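Local atomic coordinates of coenzyme A transferase (Yersinia pestis, PDB entry 3QLI), a protein that probably transfers coenzyme A between acyl-CoA thioesters and free carboxylates, as in related acetate and 4-hydroxybutyrate CoA-transferases. Residues Thr338-Ile341 / Cys347-Glu350; Asp408-Val413 / Ala418-Gly423. All coordinates share one frame; numbering follows the deposited sequence.

Interaction 1: Thr338-Ile341 / Cys347-Glu350; sequences TLQI and CNSE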
loop_
_atom_site.group_PDB
_atom_site.type_symbol
_atom_site.label_atom_id
_atom_site.label_comp_id
_atom_site.label_asym_id
_atom_site.label_seq_id
_atom_site.Cartn_x
_atom_site.Cartn_y
_atom_site.Cartn_z
ATOM N N THR A 338 11.071 -2.960 13.541
ATOM C CA THR A 338 11.091 -1.555 13.166
ATOM C C THR A 338 12.048 -0.789 14.076
ATOM O O THR A 338 12.557 -1.344 15.047
ATOM C CB THR A 338 9.683 -0.952 13.223
ATOM O OG1 THR A 338 9.714 0.374 12.690
ATOM C CG2 THR A 338 9.178 -0.913 14.672
ATOM N N LEU A 339 12.314 0.474 13.756
ATOM C CA LEU A 339 13.188 1.293 14.601
ATOM C C LEU A 339 12.372 2.163 15.556
ATOM O O LEU A 339 12.761 2.388 16.699
ATOM C CB LEU A 339 14.110 2.172 13.741
ATOM C CG LEU A 339 15.138 1.386 12.921
ATOM C CD1 LEU A 339 16.070 2.334 12.176
ATOM C CD2 LEU A 339 15.940 0.453 13.824
ATOM N N GLN A 340 11.239 2.655 15.075
ATOM C CA GLN A 340 10.386 3.522 15.885
ATOM C C GLN A 340 8.919 3.246 15.623
ATOM O O GLN A 340 8.535 2.857 14.514
ATOM C CB GLN A 340 10.637 4.994 15.549
ATOM C CG GLN A 340 12.072 5.441 15.584
ATOM C CD GLN A 340 12.197 6.868 15.105
ATOM O OE1 GLN A 340 11.742 7.205 14.011
ATOM N NE2 GLN A 340 12.771 7.725 15.937
ATOM N N ILE A 341 8.096 3.475 16.643
ATOM C CA ILE A 341 6.651 3.445 16.493
ATOM C C ILE A 341 6.109 4.732 17.095
ATOM O O ILE A 341 6.497 5.109 18.202
ATOM C CB ILE A 341 6.026 2.248 17.253
ATOM C CG1 ILE A 341 6.630 0.922 16.772
ATOM C CG2 ILE A 341 4.516 2.239 17.071
ATOM C CD1 ILE A 341 6.057 -0.300 17.513
ATOM N N CYS A 347 4.900 3.150 11.778
ATOM C CA CYS A 347 6.227 2.614 12.105
ATOM C C CYS A 347 7.286 3.122 11.136
ATOM O O CYS A 347 7.000 3.365 9.955
ATOM C CB CYS A 347 6.200 1.080 12.077
ATOM S SG CYS A 347 4.871 0.414 13.160
ATOM N N ASN A 348 8.508 3.262 11.641
ATOM C CA ASN A 348 9.630 3.742 10.833
ATOM C C ASN A 348 10.838 2.830 10.958
ATOM O O ASN A 348 11.307 2.563 12.066
ATOM C CB ASN A 348 10.028 5.153 11.259
ATOM C CG ASN A 348 11.222 5.673 10.482
ATOM O OD1 ASN A 348 11.372 5.389 9.294
ATOM N ND2 ASN A 348 12.082 6.431 11.152
ATOM N N SER A 349 11.347 2.362 9.822
ATOM C CA SER A 349 12.520 1.498 9.808
ATOM C C SER A 349 13.742 2.209 9.225
ATOM O O SER A 349 14.808 1.619 9.111
ATOM C CB SER A 349 12.241 0.236 8.984
ATOM O OG SER A 349 11.322 -0.613 9.640
ATOM N N GLU A 350 13.589 3.474 8.852
ATOM C CA GLU A 350 14.683 4.189 8.205
ATOM C C GLU A 350 15.692 4.719 9.220
ATOM O O GLU A 350 15.323 5.456 10.124
ATOM C CB GLU A 350 14.136 5.340 7.361
ATOM C CG GLU A 350 15.222 6.202 6.748
ATOM C CD GLU A 350 16.166 5.399 5.871
ATOM O OE1 GLU A 350 15.678 4.702 4.947
ATOM O OE2 GLU A 350 17.392 5.451 6.120
HETATM O O HOH W 1 8.605 -0.018 10.031
#
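Thr338-Ile341 and Cys347-Glu350 form the antiparallel base of a short β-hairpin, carrying a classic β bulge, in a small sheet where strand 340-342 also pairs with strand 394-395. The bulge follows from the backbone bonds: Leu339 N and Gln340 N both donate to Asn348 O, at 2.9 and 3.0 Å. Asn348 N answers to Gln340 O, and beyond this pair Ile341 and Cys347 face each other without hydrogen bonds, CG1 of Ile341 lying against SG of Cys347.

Thr338 OG1 is a third donor to Asn348 O, at 2.8 Å. It comes from above the carbonyl plane, with a C=O...O angle of 99°, while Gln340 N lies within that plane. With Thr338 OG1 placed opposite its own backbone nitrogen (chi1 -173°), the hydroxyl reaches the Asn348 carbonyl; a water donates to it and also bonds Ser349 OG.

On the face shared by Gln340 and Asn348 the two amides run side by side, their planes well out of parallel. Asn348 ND2 donates almost straight to Gln340 OE1 (3.0 Å, 174°). Asn348 OD1 receives Glu350 N in an Asx turn, and also a bond from Gln356.

Leu339 and Glu350 each belong to a CoA-binding site of this protein. Three donors on one carbonyl and an amide engaged at both ends probably hold the backbone at Leu339 and from Asn348 to Glu350 in a defined position.

Interaction 2: Asp408-Val413 / Ala418-Gly423; sequences DTHYIV and AVNLKG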
loop_
_atom_site.group_PDB
_atom_site.type_symbol
_atom_site.label_atom_id
_atom_site.label_comp_id
_atom_site.label_asym_id
_atom_site.label_seq_id
_atom_site.Cartn_x
_atom_site.Cartn_y
_atom_site.Cartn_z
ATOM N N ASP A 408 -2.239 0.851 8.020
ATOM C CA ASP A 408 -1.908 -0.542 7.730
ATOM C C ASP A 408 -1.411 -1.373 8.909
ATOM O O ASP A 408 -1.440 -2.601 8.858
ATOM C CB ASP A 408 -0.866 -0.611 6.612
ATOM C CG ASP A 408 -1.412 -0.150 5.280
ATOM O OD1 ASP A 408 -2.475 -0.655 4.865
ATOM O OD2 ASP A 408 -0.777 0.716 4.649
ATOM N N THR A 409 -0.963 -0.718 9.971
ATOM C CA THR A 409 -0.433 -1.455 11.109
ATOM C C THR A 409 -1.495 -2.349 11.733
ATOM O O THR A 409 -2.647 -1.957 11.884
ATOM C CB THR A 409 0.166 -0.518 12.173
ATOM O OG1 THR A 409 1.084 0.387 11.549
ATOM C CG2 THR A 409 0.903 -1.324 13.229
ATOM N N HIS A 410 -1.088 -3.562 12.084
ATOM C CA HIS A 410 -1.994 -4.527 12.681
ATOM C C HIS A 410 -1.644 -4.732 14.146
ATOM O O HIS A 410 -2.299 -4.197 15.034
ATOM C CB HIS A 410 -1.890 -5.859 11.937
ATOM C CG HIS A 410 -2.925 -6.863 12.337
ATOM N ND1 HIS A 410 -2.837 -8.196 11.998
ATOM C CD2 HIS A 410 -4.070 -6.730 13.047
ATOM C CE1 HIS A 410 -3.884 -8.840 12.480
ATOM N NE2 HIS A 410 -4.647 -7.974 13.121
ATOM N N TYR A 411 -0.587 -5.495 14.381
ATOM C CA TYR A 411 -0.134 -5.790 15.727
ATOM C C TYR A 411 1.248 -5.223 15.974
ATOM O O TYR A 411 2.160 -5.450 15.181
ATOM C CB TYR A 411 -0.011 -7.306 15.911
ATOM C CG TYR A 411 -1.228 -8.017 16.447
ATOM C CD1 TYR A 411 -1.477 -8.079 17.811
ATOM C CD2 TYR A 411 -2.111 -8.654 15.591
ATOM C CE1 TYR A 411 -2.584 -8.741 18.303
ATOM C CE2 TYR A 411 -3.219 -9.316 16.072
ATOM C CZ TYR A 411 -3.452 -9.358 17.428
ATOM O OH TYR A 411 -4.558 -10.018 17.905
ATOM N N ILE A 412 1.421 -4.504 17.077
ATOM C CA ILE A 412 2.760 -4.050 17.435
ATOM C C ILE A 412 3.159 -4.736 18.732
ATOM O O ILE A 412 2.297 -5.091 19.532
ATOM C CB ILE A 412 2.832 -2.536 17.613
ATOM C CG1 ILE A 412 1.772 -2.053 18.608
ATOM C CG2 ILE A 412 2.691 -1.843 16.238
ATOM C CD1 ILE A 412 1.945 -0.583 19.023
ATOM N N VAL A 413 4.460 -4.928 18.922
ATOM C CA VAL A 413 4.972 -5.640 20.093
ATOM C C VAL A 413 6.244 -4.986 20.597
ATOM O O VAL A 413 7.115 -4.633 19.805
ATOM C CB VAL A 413 5.304 -7.102 19.759
ATOM C CG1 VAL A 413 6.102 -7.761 20.916
ATOM C CG2 VAL A 413 4.017 -7.880 19.444
ATOM N N ALA A 418 1.676 -6.537 23.633
ATOM C CA ALA A 418 1.242 -6.456 22.243
ATOM C C ALA A 418 -0.062 -5.670 22.136
ATOM O O ALA A 418 -0.891 -5.699 23.044
ATOM C CB ALA A 418 1.045 -7.855 21.679
ATOM N N VAL A 419 -0.251 -4.980 21.019
ATOM C CA VAL A 419 -1.510 -4.273 20.792
ATOM C C VAL A 419 -1.939 -4.481 19.349
ATOM O O VAL A 419 -1.132 -4.326 18.443
ATOM C CB VAL A 419 -1.364 -2.758 21.057
ATOM C CG1 VAL A 419 -2.667 -2.010 20.702
ATOM C CG2 VAL A 419 -0.980 -2.506 22.512
ATOM N N ASN A 420 -3.207 -4.822 19.156
ATOM C CA ASN A 420 -3.825 -4.873 17.834
ATOM C C ASN A 420 -4.506 -3.528 17.577
ATOM O O ASN A 420 -5.468 -3.171 18.263
ATOM C CB ASN A 420 -4.841 -6.019 17.799
ATOM C CG ASN A 420 -5.628 -6.090 16.496
ATOM O OD1 ASN A 420 -5.455 -5.277 15.582
ATOM N ND2 ASN A 420 -6.513 -7.073 16.415
ATOM N N LEU A 421 -3.983 -2.769 16.620
ATOM C CA LEU A 421 -4.448 -1.401 16.373
ATOM C C LEU A 421 -5.705 -1.284 15.490
ATOM O O LEU A 421 -6.323 -0.219 15.427
ATOM C CB LEU A 421 -3.311 -0.571 15.763
ATOM C CG LEU A 421 -2.011 -0.463 16.565
ATOM C CD1 LEU A 421 -0.960 0.263 15.760
ATOM C CD2 LEU A 421 -2.281 0.282 17.865
ATOM N N LYS A 422 -6.074 -2.355 14.797
ATOM C CA LYS A 422 -7.168 -2.280 13.819
ATOM C C LYS A 422 -8.523 -1.932 14.437
ATOM O O LYS A 422 -8.975 -2.582 15.382
ATOM C CB LYS A 422 -7.277 -3.574 13.012
ATOM C CG LYS A 422 -6.090 -3.835 12.071
ATOM C CD LYS A 422 -6.152 -2.917 10.851
ATOM C CE LYS A 422 -5.101 -3.293 9.840
ATOM N NZ LYS A 422 -5.133 -2.324 8.694
ATOM N N GLY A 423 -9.166 -0.900 13.902
ATOM C CA GLY A 423 -10.494 -0.511 14.354
ATOM C C GLY A 423 -10.512 0.440 15.541
ATOM O O GLY A 423 -11.578 0.918 15.931
HETATM O O HOH W 2 -4.084 -3.108 6.346
HETATM O O HOH W 3 -4.088 -0.050 11.048
HETATM O O HOH W 4 -7.426 -8.604 13.918
#
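Asn420 meets Tyr411 and His410 across the β-hairpin of strands 411-414 and 417-420, the latter outermost within this chain in a mixed sheet. Asn420 CB lies over one face of the Tyr411 ring, a CH-pi contact 3.8 Å from the centroid and 20° off the normal. With CG anti to the backbone N (chi1 175°), the amide reaches the edge of the His410 ring. Asn420 OD1 sits near the plane of the imidazole, 3.2 Å from His410 CD2, and accepts Lys422 N at 3.1 Å, closing an Asx turn where the strand ends. Asn420 ND2 donates to a water that also bonds His410 NE2, while ND1 of that ring is bonded to Ser378 N.

The backbone register supports this pairing: Ile412 and Val419 exchange two N-H...O bonds, and Leu421 N donates to His410 O at 2.7 Å. On the opposite face of the hairpin, Ile412 CG1 packs on Val419 CB at 4.0 Å, and helix 426-434 covers both.

Lys422, bent at chi2 (-74°), passes His410 CD2 with its CG and runs its CE past Thr409 O. Lys422 NZ bonds Ile407 O, Gln130 of the second subunit and a water at 2.7 Å; Asp408 OD1 takes Asn127 of that subunit. This dense set of acceptors implies that the buried ammonium probably stays charged and helps tie the hairpin to the dimer interface.

How the interactions relate
Interactions 1 and 2 are two hairpins in series along the chain, both in the C-terminal domain of the acetyl-CoA hydrolase/transferase family. Their centres are 14 Å apart, and they meet through side chains. Ile341 CD1 packs on Ile412 CG2 at 3.9 Å, and Cys347 SG lies 4.1 Å from Thr409 OG1, which itself bonds Gly345 O in the turn of the first hairpin. Strand 377-381 is a common neighbour: its Ile380 touches Thr338 and Cys347, and the strand also pairs with strand 411-414. Interaction 1 holds CoA-binding Leu339 and Glu350. The side chain of CoA-binding Gln363 is about 4 Å from that of Ser349. The side chain of Thr409 is about 7 Å from that of Gln363.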